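Tricorn protease (PDB 1K32) is a serine protease that takes part in protein breakdown, probably cutting peptides released by the proteasome into smaller ones. Local coordinates at residues I55-F60 against F108-G113; G354-D359 against R687-Y692; R239-F244 against Y268-D273. All blocks are in the same frame, centred on the assembly; numbering follows the deposited sequence.

The three contacts illustrate how a propeller protein is held together at different depths. Contacts 1 and 3 both join neighbouring blades of the six-bladed N-terminal propeller: contact 1 between innermost strands, contact 3 between strands nearer the rim. Their centres lie about 23 Å apart and their nearest atoms about 11 Å. Contact 2 joins a hairpin turn of the second, seven-bladed propeller to helix 678-693 of the C1 domain. Its centre is about 34 Å from that of contact 1 and about 33 Å from that of contact 3, although its nearest atoms come within about 8 Å of contact 3. All three join parts of the fold, and none is known to form part of a catalytic site.

Contact 1: residues I55-F60 against F108-G113; sequences INNARF and FTDVAG
Asn57 reaches across to Asp110 with its amide nitrogen, and the bond from ND2 to OD2 is 2.9 Å long and nearly straight at 171°. Its CG lies anti to the backbone N (chi1 -165°), which brings ND2 to a carboxylate whose plane is perpendicular to that of the amide. The acceptor lies in the amide plane, whereas ND2 approaches OD2 on its syn side, somewhat out of the carboxylate plane. The same face of OD2 also receives Val111 N, in a bond of doubtful length. The second N-H of Asn57 is spent on water 1, at 2.7 Å from ND2, and this water donates a hydrogen bond to Val111 O.

Ala58 turns its methyl away, onto Ile28 of strand 26-31. This is the pattern of a beta propeller: strands 54-60 and 110-114 are the innermost strands of adjacent blades, running in similar directions at 35° with their axes 7.9 Å apart, so that side chains and water bridge a gap without backbone hydrogen bonds. A classic beta bulge at Ala112 and Gly113, opposite Ile121, lies in the blade that begins with strand 110-114.

Arg59 lays its CG against Val111 CG1 at 3.8 Å. Bends at chi2 and chi3 then fold the chain back, and NH2 gives one bond to water 1 and another, 3.2 Å long, to water 2; both oxygens sit at the guanidinium edge, in its plane. Water 2 donates in turn to Ala112 O at 2.9 Å, while Arg59 NE also makes a long, weak ion pair with Asp21.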
loop_
_atom_site.group_PDB
_atom_site.type_symbol
_atom_site.label_atom_id
_atom_site.label_comp_id
_atom_site.label_asym_id
_atom_site.label_seq_id
_atom_site.Cartn_x
_atom_site.Cartn_y
_atom_site.Cartn_z
ATOM N N ILE A 55 59.591 -6.239 -7.027
ATOM C CA ILE A 55 60.851 -5.612 -6.642
ATOM C C ILE A 55 61.518 -4.937 -7.854
ATOM O O ILE A 55 61.637 -5.537 -8.922
ATOM C CB ILE A 55 61.810 -6.648 -6.053
ATOM C CG1 ILE A 55 61.152 -7.315 -4.838
ATOM C CG2 ILE A 55 63.138 -5.984 -5.703
ATOM C CD1 ILE A 55 61.900 -8.536 -4.309
ATOM N N ASN A 56 61.940 -3.683 -7.685
ATOM C CA ASN A 56 62.594 -2.956 -8.774
ATOM C C ASN A 56 63.997 -2.480 -8.394
ATOM O O ASN A 56 64.747 -2.011 -9.250
ATOM C CB ASN A 56 61.750 -1.748 -9.205
ATOM C CG ASN A 56 61.890 -0.578 -8.257
ATOM O OD1 ASN A 56 62.510 0.445 -8.587
ATOM N ND2 ASN A 56 61.335 -0.723 -7.066
ATOM N N ASN A 57 64.342 -2.591 -7.114
ATOM C CA ASN A 57 65.651 -2.165 -6.630
ATOM C C ASN A 57 66.063 -2.972 -5.403
ATOM O O ASN A 57 65.227 -3.341 -4.592
ATOM C CB ASN A 57 65.638 -0.672 -6.288
ATOM C CG ASN A 57 67.044 -0.092 -6.142
ATOM O OD1 ASN A 57 67.962 -0.527 -6.820
ATOM N ND2 ASN A 57 67.209 0.906 -5.263
ATOM N N ALA A 58 67.356 -3.255 -5.293
ATOM C CA ALA A 58 67.905 -4.022 -4.170
ATOM C C ALA A 58 69.346 -3.573 -4.006
ATOM O O ALA A 58 70.107 -3.577 -4.975
ATOM C CB ALA A 58 67.855 -5.519 -4.459
ATOM N N ARG A 59 69.703 -3.187 -2.782
ATOM C CA ARG A 59 71.038 -2.690 -2.483
ATOM C C ARG A 59 71.711 -3.414 -1.330
ATOM O O ARG A 59 71.134 -3.534 -0.247
ATOM C CB ARG A 59 70.972 -1.194 -2.135
ATOM C CG ARG A 59 70.624 -0.263 -3.300
ATOM C CD ARG A 59 71.752 -0.257 -4.331
ATOM N NE ARG A 59 72.991 0.265 -3.766
ATOM C CZ ARG A 59 73.206 1.547 -3.487
ATOM N NH1 ARG A 59 74.364 1.932 -2.972
ATOM N NH2 ARG A 59 72.268 2.449 -3.736
ATOM N N PHE A 60 72.937 -3.875 -1.566
ATOM C CA PHE A 60 73.737 -4.544 -0.540
ATOM C C PHE A 60 74.135 -3.500 0.502
ATOM O O PHE A 60 74.466 -2.374 0.150
ATOM C CB PHE A 60 75.066 -5.080 -1.101
ATOM C CG PHE A 60 74.975 -6.404 -1.820
ATOM C CD1 PHE A 60 75.154 -6.473 -3.199
ATOM C CD2 PHE A 60 74.799 -7.585 -1.115
ATOM C CE1 PHE A 60 75.168 -7.706 -3.862
ATOM C CE2 PHE A 60 74.807 -8.824 -1.765
ATOM C CZ PHE A 60 74.994 -8.884 -3.139
ATOM N N PHE A 108 59.244 6.464 -6.320
ATOM C CA PHE A 108 59.790 7.047 -5.105
ATOM C C PHE A 108 59.705 6.207 -3.836
ATOM O O PHE A 108 58.993 5.209 -3.787
ATOM C CB PHE A 108 59.181 8.445 -4.910
ATOM C CG PHE A 108 59.577 9.429 -5.993
ATOM C CD1 PHE A 108 58.941 10.671 -6.100
ATOM C CD2 PHE A 108 60.618 9.128 -6.881
ATOM C CE1 PHE A 108 59.337 11.603 -7.066
ATOM C CE2 PHE A 108 61.023 10.062 -7.859
ATOM C CZ PHE A 108 60.378 11.302 -7.946
ATOM N N THR A 109 60.427 6.645 -2.806
ATOM C CA THR A 109 60.535 5.919 -1.541
ATOM C C THR A 109 61.447 4.779 -1.945
ATOM O O THR A 109 60.996 3.714 -2.398
ATOM C CB THR A 109 59.205 5.357 -1.049
ATOM O OG1 THR A 109 58.307 6.444 -0.801
ATOM C CG2 THR A 109 59.410 4.559 0.254
ATOM N N ASP A 110 62.743 5.034 -1.799
ATOM C CA ASP A 110 63.756 4.075 -2.201
ATOM C C ASP A 110 65.023 4.231 -1.372
ATOM O O ASP A 110 65.103 5.091 -0.501
ATOM C CB ASP A 110 64.079 4.314 -3.683
ATOM C CG ASP A 110 64.733 3.120 -4.355
ATOM O OD1 ASP A 110 64.904 3.169 -5.596
ATOM O OD2 ASP A 110 65.075 2.146 -3.663
ATOM N N VAL A 111 65.999 3.371 -1.636
ATOM C CA VAL A 111 67.284 3.427 -0.960
ATOM C C VAL A 111 68.037 4.551 -1.656
ATOM O O VAL A 111 68.033 4.624 -2.885
ATOM C CB VAL A 111 68.059 2.117 -1.146
ATOM C CG1 VAL A 111 69.490 2.287 -0.664
ATOM C CG2 VAL A 111 67.357 0.993 -0.397
ATOM N N ALA A 112 68.659 5.432 -0.886
ATOM C CA ALA A 112 69.394 6.553 -1.470
ATOM C C ALA A 112 70.904 6.359 -1.369
ATOM O O ALA A 112 71.666 6.895 -2.185
ATOM C CB ALA A 112 68.989 7.846 -0.778
ATOM N N GLY A 113 71.327 5.591 -0.365
ATOM C CA GLY A 113 72.738 5.342 -0.154
ATOM C C GLY A 113 73.012 4.884 1.270
ATOM O O GLY A 113 72.083 4.612 2.039
HETATM O O HOH W 1 69.298 2.586 -4.731
HETATM O O HOH W 2 73.781 5.269 -3.391
#

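Contact 2: residues G354-D359 against R687-Y692; sequences GTREGD and RIYEKY
Arg356 sends its guanidinium over one face of the Tyr689 ring, making an off-centre cation-pi pair with Arg356 CZ 4.4 Å from the centroid of the Tyr689 ring and 30° off the normal. The two groups do not lie flat on each other, since their planes are 62° apart; instead Arg356 NH1 comes down 3.5 Å above the Tyr689 ring plane, towards the rim, while Arg356 NE passes 3.6 Å from Tyr689 CE2.

This close part is confined to two side chains. The remainder is loose: Glu357, beside Arg356 in the type I turn from Thr355 to Gly358, is exposed and does not touch the helix, and just 90 Å² is buried in all. The turn is also an ST turn, with Thr355 OG1 accepting from Glu357 N. It connects strands 348-355 and 358-365 of the second propeller, whereas Tyr689 rides on helix 678-693 of the C1 domain.

Tyr689 OH is hydrogen-bonded to Asp665 OD2, and Trp668 meets the ring edge-to-face. A leucine in place of Tyr689 would probably leave the Arg356 cation without its pi partner and Asp665 without the hydroxyl. Asp665 also forms a long, weak ion pair with Arg356 NE, so the arginine charge is probably stabilised by the ring's pi cloud and, weakly, by the carboxylate of Asp665.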
loop_
_atom_site.group_PDB
_atom_site.type_symbol
_atom_site.label_atom_id
_atom_site.label_comp_id
_atom_site.label_asym_id
_atom_site.label_seq_id
_atom_site.Cartn_x
_atom_site.Cartn_y
_atom_site.Cartn_z
ATOM N N GLY A 354 40.667 -6.087 -34.241
ATOM C CA GLY A 354 41.846 -5.290 -34.478
ATOM C C GLY A 354 43.104 -6.127 -34.508
ATOM O O GLY A 354 43.268 -7.069 -33.728
ATOM N N THR A 355 43.987 -5.777 -35.432
ATOM C CA THR A 355 45.260 -6.458 -35.608
ATOM C C THR A 355 46.305 -5.366 -35.748
ATOM O O THR A 355 45.989 -4.180 -35.711
ATOM C CB THR A 355 45.286 -7.309 -36.898
ATOM O OG1 THR A 355 45.158 -6.451 -38.040
ATOM C CG2 THR A 355 44.142 -8.301 -36.909
ATOM N N ARG A 356 47.548 -5.770 -35.927
ATOM C CA ARG A 356 48.621 -4.809 -36.082
ATOM C C ARG A 356 48.398 -3.958 -37.344
ATOM O O ARG A 356 48.890 -2.839 -37.431
ATOM C CB ARG A 356 49.953 -5.562 -36.145
ATOM C CG ARG A 356 51.189 -4.695 -36.074
ATOM C CD ARG A 356 52.402 -5.530 -35.673
ATOM N NE ARG A 356 53.655 -4.837 -35.942
ATOM C CZ ARG A 356 54.167 -4.681 -37.157
ATOM N NH1 ARG A 356 55.314 -4.031 -37.317
ATOM N NH2 ARG A 356 53.536 -5.188 -38.211
ATOM N N GLU A 357 47.634 -4.476 -38.301
ATOM C CA GLU A 357 47.379 -3.748 -39.549
ATOM C C GLU A 357 46.239 -2.736 -39.467
ATOM O O GLU A 357 46.184 -1.803 -40.249
ATOM C CB GLU A 357 47.096 -4.728 -40.695
ATOM C CG GLU A 357 48.245 -5.680 -40.979
ATOM C CD GLU A 357 49.526 -4.946 -41.321
ATOM O OE1 GLU A 357 50.601 -5.585 -41.342
ATOM O OE2 GLU A 357 49.460 -3.725 -41.575
ATOM N N GLY A 358 45.328 -2.924 -38.521
ATOM C CA GLY A 358 44.215 -1.999 -38.390
ATOM C C GLY A 358 42.980 -2.702 -37.880
ATOM O O GLY A 358 43.079 -3.800 -37.347
ATOM N N ASP A 359 41.814 -2.092 -38.050
ATOM C CA ASP A 359 40.580 -2.692 -37.554
ATOM C C ASP A 359 39.733 -3.216 -38.699
ATOM O O ASP A 359 39.677 -2.609 -39.771
ATOM C CB ASP A 359 39.796 -1.668 -36.727
ATOM C CG ASP A 359 40.436 -1.392 -35.360
ATOM O OD1 ASP A 359 40.161 -0.317 -34.793
ATOM O OD2 ASP A 359 41.198 -2.240 -34.846
ATOM N N ARG A 687 62.530 2.185 -37.077
ATOM C CA ARG A 687 63.884 2.048 -36.575
ATOM C C ARG A 687 63.937 1.320 -35.223
ATOM O O ARG A 687 64.903 0.617 -34.919
ATOM C CB ARG A 687 64.481 3.444 -36.433
ATOM C CG ARG A 687 65.955 3.510 -36.149
ATOM C CD ARG A 687 66.340 4.964 -35.929
ATOM N NE ARG A 687 65.965 5.416 -34.590
ATOM C CZ ARG A 687 65.549 6.643 -34.294
ATOM N NH1 ARG A 687 65.244 6.946 -33.043
ATOM N NH2 ARG A 687 65.414 7.559 -35.241
ATOM N N ILE A 688 62.892 1.465 -34.419
ATOM C CA ILE A 688 62.897 0.853 -33.095
ATOM C C ILE A 688 62.106 -0.439 -32.925
ATOM O O ILE A 688 62.302 -1.147 -31.935
ATOM C CB ILE A 688 62.379 1.854 -32.015
ATOM C CG1 ILE A 688 60.890 2.134 -32.225
ATOM C CG2 ILE A 688 63.156 3.157 -32.089
ATOM C CD1 ILE A 688 60.269 2.997 -31.138
ATOM N N TYR A 689 61.223 -0.748 -33.874
ATOM C CA TYR A 689 60.392 -1.933 -33.755
ATOM C C TYR A 689 61.044 -3.260 -33.384
ATOM O O TYR A 689 60.680 -3.860 -32.365
ATOM C CB TYR A 689 59.555 -2.155 -35.022
ATOM C CG TYR A 689 58.629 -3.351 -34.893
ATOM C CD1 TYR A 689 59.016 -4.615 -35.338
ATOM C CD2 TYR A 689 57.406 -3.235 -34.234
ATOM C CE1 TYR A 689 58.210 -5.740 -35.120
ATOM C CE2 TYR A 689 56.595 -4.344 -34.014
ATOM C CZ TYR A 689 57.007 -5.592 -34.458
ATOM O OH TYR A 689 56.217 -6.688 -34.223
ATOM N N GLU A 690 61.992 -3.729 -34.199
ATOM C CA GLU A 690 62.613 -5.039 -33.953
ATOM C C GLU A 690 63.388 -5.130 -32.646
ATOM O O GLU A 690 63.225 -6.064 -31.877
ATOM C CB GLU A 690 63.546 -5.429 -35.111
ATOM C CG GLU A 690 64.117 -6.838 -34.958
ATOM C CD GLU A 690 65.238 -7.147 -35.929
ATOM O OE1 GLU A 690 65.820 -8.253 -35.830
ATOM O OE2 GLU A 690 65.540 -6.290 -36.789
ATOM N N LYS A 691 64.250 -4.155 -32.426
ATOM C CA LYS A 691 65.072 -4.087 -31.227
ATOM C C LYS A 691 64.273 -4.394 -29.955
ATOM O O LYS A 691 64.684 -5.213 -29.134
ATOM C CB LYS A 691 65.703 -2.694 -31.189
ATOM C CG LYS A 691 66.108 -2.135 -29.866
ATOM C CD LYS A 691 66.755 -0.765 -30.087
ATOM C CE LYS A 691 67.990 -0.897 -31.000
ATOM N NZ LYS A 691 68.827 0.319 -31.071
ATOM N N TYR A 692 63.123 -3.761 -29.789
ATOM C CA TYR A 692 62.335 -4.020 -28.595
ATOM C C TYR A 692 61.415 -5.223 -28.732
ATOM O O TYR A 692 61.118 -5.899 -27.749
ATOM C CB TYR A 692 61.572 -2.761 -28.197
ATOM C CG TYR A 692 62.552 -1.673 -27.828
ATOM C CD1 TYR A 692 62.833 -0.627 -28.706
ATOM C CD2 TYR A 692 63.257 -1.740 -26.627
ATOM C CE1 TYR A 692 63.790 0.322 -28.391
ATOM C CE2 TYR A 692 64.214 -0.806 -26.305
ATOM C CZ TYR A 692 64.481 0.224 -27.182
ATOM O OH TYR A 692 65.442 1.148 -26.853
#

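Contact 3: residues R239-F244 against Y268-D273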
loop_
_atom_site.group_PDB
_atom_site.type_symbol
_atom_site.label_atom_id
_atom_site.label_comp_id
_atom_site.label_asym_id
_atom_site.label_seq_id
_atom_site.Cartn_x
_atom_site.Cartn_y
_atom_site.Cartn_z
ATOM N N ARG A 239 85.104 11.853 -18.976
ATOM C CA ARG A 239 85.526 10.713 -19.784
ATOM C C ARG A 239 84.334 9.859 -20.219
ATOM O O ARG A 239 83.349 9.723 -19.491
ATOM C CB ARG A 239 86.505 9.835 -19.006
ATOM C CG ARG A 239 87.789 10.535 -18.619
ATOM C CD ARG A 239 88.662 9.639 -17.768
ATOM N NE ARG A 239 89.816 10.362 -17.245
ATOM C CZ ARG A 239 90.714 9.837 -16.420
ATOM N NH1 ARG A 239 91.732 10.576 -15.997
ATOM N NH2 ARG A 239 90.594 8.576 -16.017
ATOM N N LYS A 240 84.444 9.282 -21.412
ATOM C CA LYS A 240 83.407 8.420 -21.973
ATOM C C LYS A 240 83.982 7.003 -21.999
ATOM O O LYS A 240 84.956 6.744 -22.704
ATOM C CB LYS A 240 83.066 8.901 -23.389
ATOM C CG LYS A 240 82.025 8.087 -24.143
ATOM C CD LYS A 240 81.745 8.756 -25.483
ATOM C CE LYS A 240 80.795 7.958 -26.354
ATOM N NZ LYS A 240 81.348 6.639 -26.755
ATOM N N HIS A 241 83.382 6.088 -21.238
ATOM C CA HIS A 241 83.888 4.721 -21.155
ATOM C C HIS A 241 83.230 3.613 -21.965
ATOM O O HIS A 241 83.715 2.485 -21.946
ATOM C CB HIS A 241 83.926 4.269 -19.696
ATOM C CG HIS A 241 84.714 5.174 -18.811
ATOM N ND1 HIS A 241 84.150 6.241 -18.148
ATOM C CD2 HIS A 241 86.034 5.199 -18.510
ATOM C CE1 HIS A 241 85.086 6.884 -17.477
ATOM N NE2 HIS A 241 86.239 6.274 -17.679
ATOM N N THR A 242 82.140 3.909 -22.662
ATOM C CA THR A 242 81.459 2.886 -23.448
ATOM C C THR A 242 80.961 3.431 -24.764
ATOM O O THR A 242 80.804 4.637 -24.925
ATOM C CB THR A 242 80.234 2.320 -22.703
ATOM O OG1 THR A 242 79.277 3.370 -22.489
ATOM C CG2 THR A 242 80.657 1.722 -21.361
ATOM N N SER A 243 80.694 2.526 -25.699
ATOM C CA SER A 243 80.190 2.891 -27.018
ATOM C C SER A 243 79.067 1.949 -27.444
ATOM O O SER A 243 79.086 1.410 -28.544
ATOM C CB SER A 243 81.320 2.845 -28.053
ATOM O OG SER A 243 82.236 3.900 -27.849
ATOM N N PHE A 244 78.089 1.755 -26.568
ATOM C CA PHE A 244 76.966 0.876 -26.864
ATOM C C PHE A 244 76.103 1.421 -28.009
ATOM O O PHE A 244 76.002 2.631 -28.195
ATOM C CB PHE A 244 76.075 0.720 -25.629
ATOM C CG PHE A 244 76.793 0.236 -24.404
ATOM C CD1 PHE A 244 76.742 0.972 -23.221
ATOM C CD2 PHE A 244 77.479 -0.974 -24.411
ATOM C CE1 PHE A 244 77.360 0.506 -22.061
ATOM C CE2 PHE A 244 78.097 -1.449 -23.257
ATOM C CZ PHE A 244 78.035 -0.705 -22.080
ATOM N N TYR A 268 75.779 -6.828 -16.947
ATOM C CA TYR A 268 77.169 -6.641 -17.327
ATOM C C TYR A 268 78.013 -6.041 -16.204
ATOM O O TYR A 268 77.488 -5.431 -15.278
ATOM C CB TYR A 268 77.273 -5.707 -18.523
ATOM C CG TYR A 268 76.625 -6.185 -19.808
ATOM C CD1 TYR A 268 75.256 -6.052 -20.022
ATOM C CD2 TYR A 268 77.402 -6.699 -20.841
ATOM C CE1 TYR A 268 74.678 -6.412 -21.255
ATOM C CE2 TYR A 268 76.838 -7.060 -22.069
ATOM C CZ TYR A 268 75.485 -6.909 -22.270
ATOM O OH TYR A 268 74.954 -7.221 -23.501
ATOM N N ILE A 269 79.327 -6.206 -16.319
ATOM C CA ILE A 269 80.265 -5.656 -15.351
ATOM C C ILE A 269 81.256 -4.750 -16.071
ATOM O O ILE A 269 81.809 -5.119 -17.107
ATOM C CB ILE A 269 81.094 -6.744 -14.636
ATOM C CG1 ILE A 269 80.198 -7.621 -13.765
ATOM C CG2 ILE A 269 82.180 -6.084 -13.796
ATOM C CD1 ILE A 269 80.966 -8.674 -12.975
ATOM N N PHE A 270 81.470 -3.564 -15.520
ATOM C CA PHE A 270 82.427 -2.624 -16.078
ATOM C C PHE A 270 83.570 -2.466 -15.077
ATOM O O PHE A 270 83.344 -2.085 -13.921
ATOM C CB PHE A 270 81.773 -1.265 -16.321
ATOM C CG PHE A 270 82.751 -0.186 -16.703
ATOM C CD1 PHE A 270 83.489 -0.283 -17.875
ATOM C CD2 PHE A 270 82.942 0.919 -15.883
ATOM C CE1 PHE A 270 84.405 0.706 -18.221
ATOM C CE2 PHE A 270 83.859 1.915 -16.223
ATOM C CZ PHE A 270 84.589 1.805 -17.393
ATOM N N ASN A 271 84.788 -2.782 -15.515
ATOM C CA ASN A 271 85.966 -2.660 -14.655
ATOM C C ASN A 271 86.638 -1.311 -14.905
ATOM O O ASN A 271 87.276 -1.110 -15.934
ATOM C CB ASN A 271 86.975 -3.779 -14.942
ATOM C CG ASN A 271 86.391 -5.160 -14.746
ATOM O OD1 ASN A 271 85.688 -5.679 -15.614
ATOM N ND2 ASN A 271 86.676 -5.767 -13.599
ATOM N N PRO A 272 86.503 -0.368 -13.965
ATOM C CA PRO A 272 87.111 0.955 -14.119
ATOM C C PRO A 272 88.621 0.883 -14.323
ATOM O O PRO A 272 89.212 1.756 -14.951
ATOM C CB PRO A 272 86.746 1.652 -12.816
ATOM C CG PRO A 272 85.461 0.991 -12.426
ATOM C CD PRO A 272 85.756 -0.455 -12.702
ATOM N N ASP A 273 89.245 -0.154 -13.778
ATOM C CA ASP A 273 90.688 -0.321 -13.910
ATOM C C ASP A 273 91.086 -0.577 -15.352
ATOM O O ASP A 273 91.843 0.185 -15.953
ATOM C CB ASP A 273 91.170 -1.496 -13.058
ATOM C CG ASP A 273 91.123 -1.199 -11.580
ATOM O OD1 ASP A 273 91.397 -2.123 -10.782
ATOM O OD2 ASP A 273 90.818 -0.041 -11.215
#
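Phe270 pushes the tip of its ring against the CB of His241, and this one meeting carries most of the contact between a blade's outer edge and its neighbour. Its CG lies anti to the backbone N (chi1 171°), a setting that projects the ring from strand 266-270 towards the turn that follows strand 239-240.

From CB through CG to the two CD atoms, the side chain is still too far from 239-244 to touch it. Around the ring, Ile259 and Phe261 of strand 259-263 pack on the side chain, and Pro272 N, two residues on, lies 4.1 Å above one face of the Phe270 ring. At the next level the ring begins to meet its partner: Phe270 CE1 comes 3.9 Å from His241 CB, while Phe270 CE2 lies 4.2 Å from His241 CB. The tip, Phe270 CZ, sits tightest, 3.4 Å from His241 CB and 3.7 Å from His241 CG. Thus the methylene lies obliquely off CZ, nearer CE1 than CE2.

The imidazole also meets CZ through its CG, obliquely. The planes of the His241 and Phe270 rings are 56° apart, a pair that is neither a stack nor edge-to-face, and Tyr217 meets the imidazole as well. Farther along the segment, Lys240 NZ donates to Thr242 O at 2.8 Å, a bond within the turn, while Thr242 OG1 binds Gln227 and Ile228 of the same blade.

Strand 239-240 is the last of its four-stranded blade, and 266-270 is the third strand of the next, as expected for successive propeller blades. No hydrogen bond crosses between the segments; the pairing probably depends mainly on nonpolar and aromatic van der Waals contact.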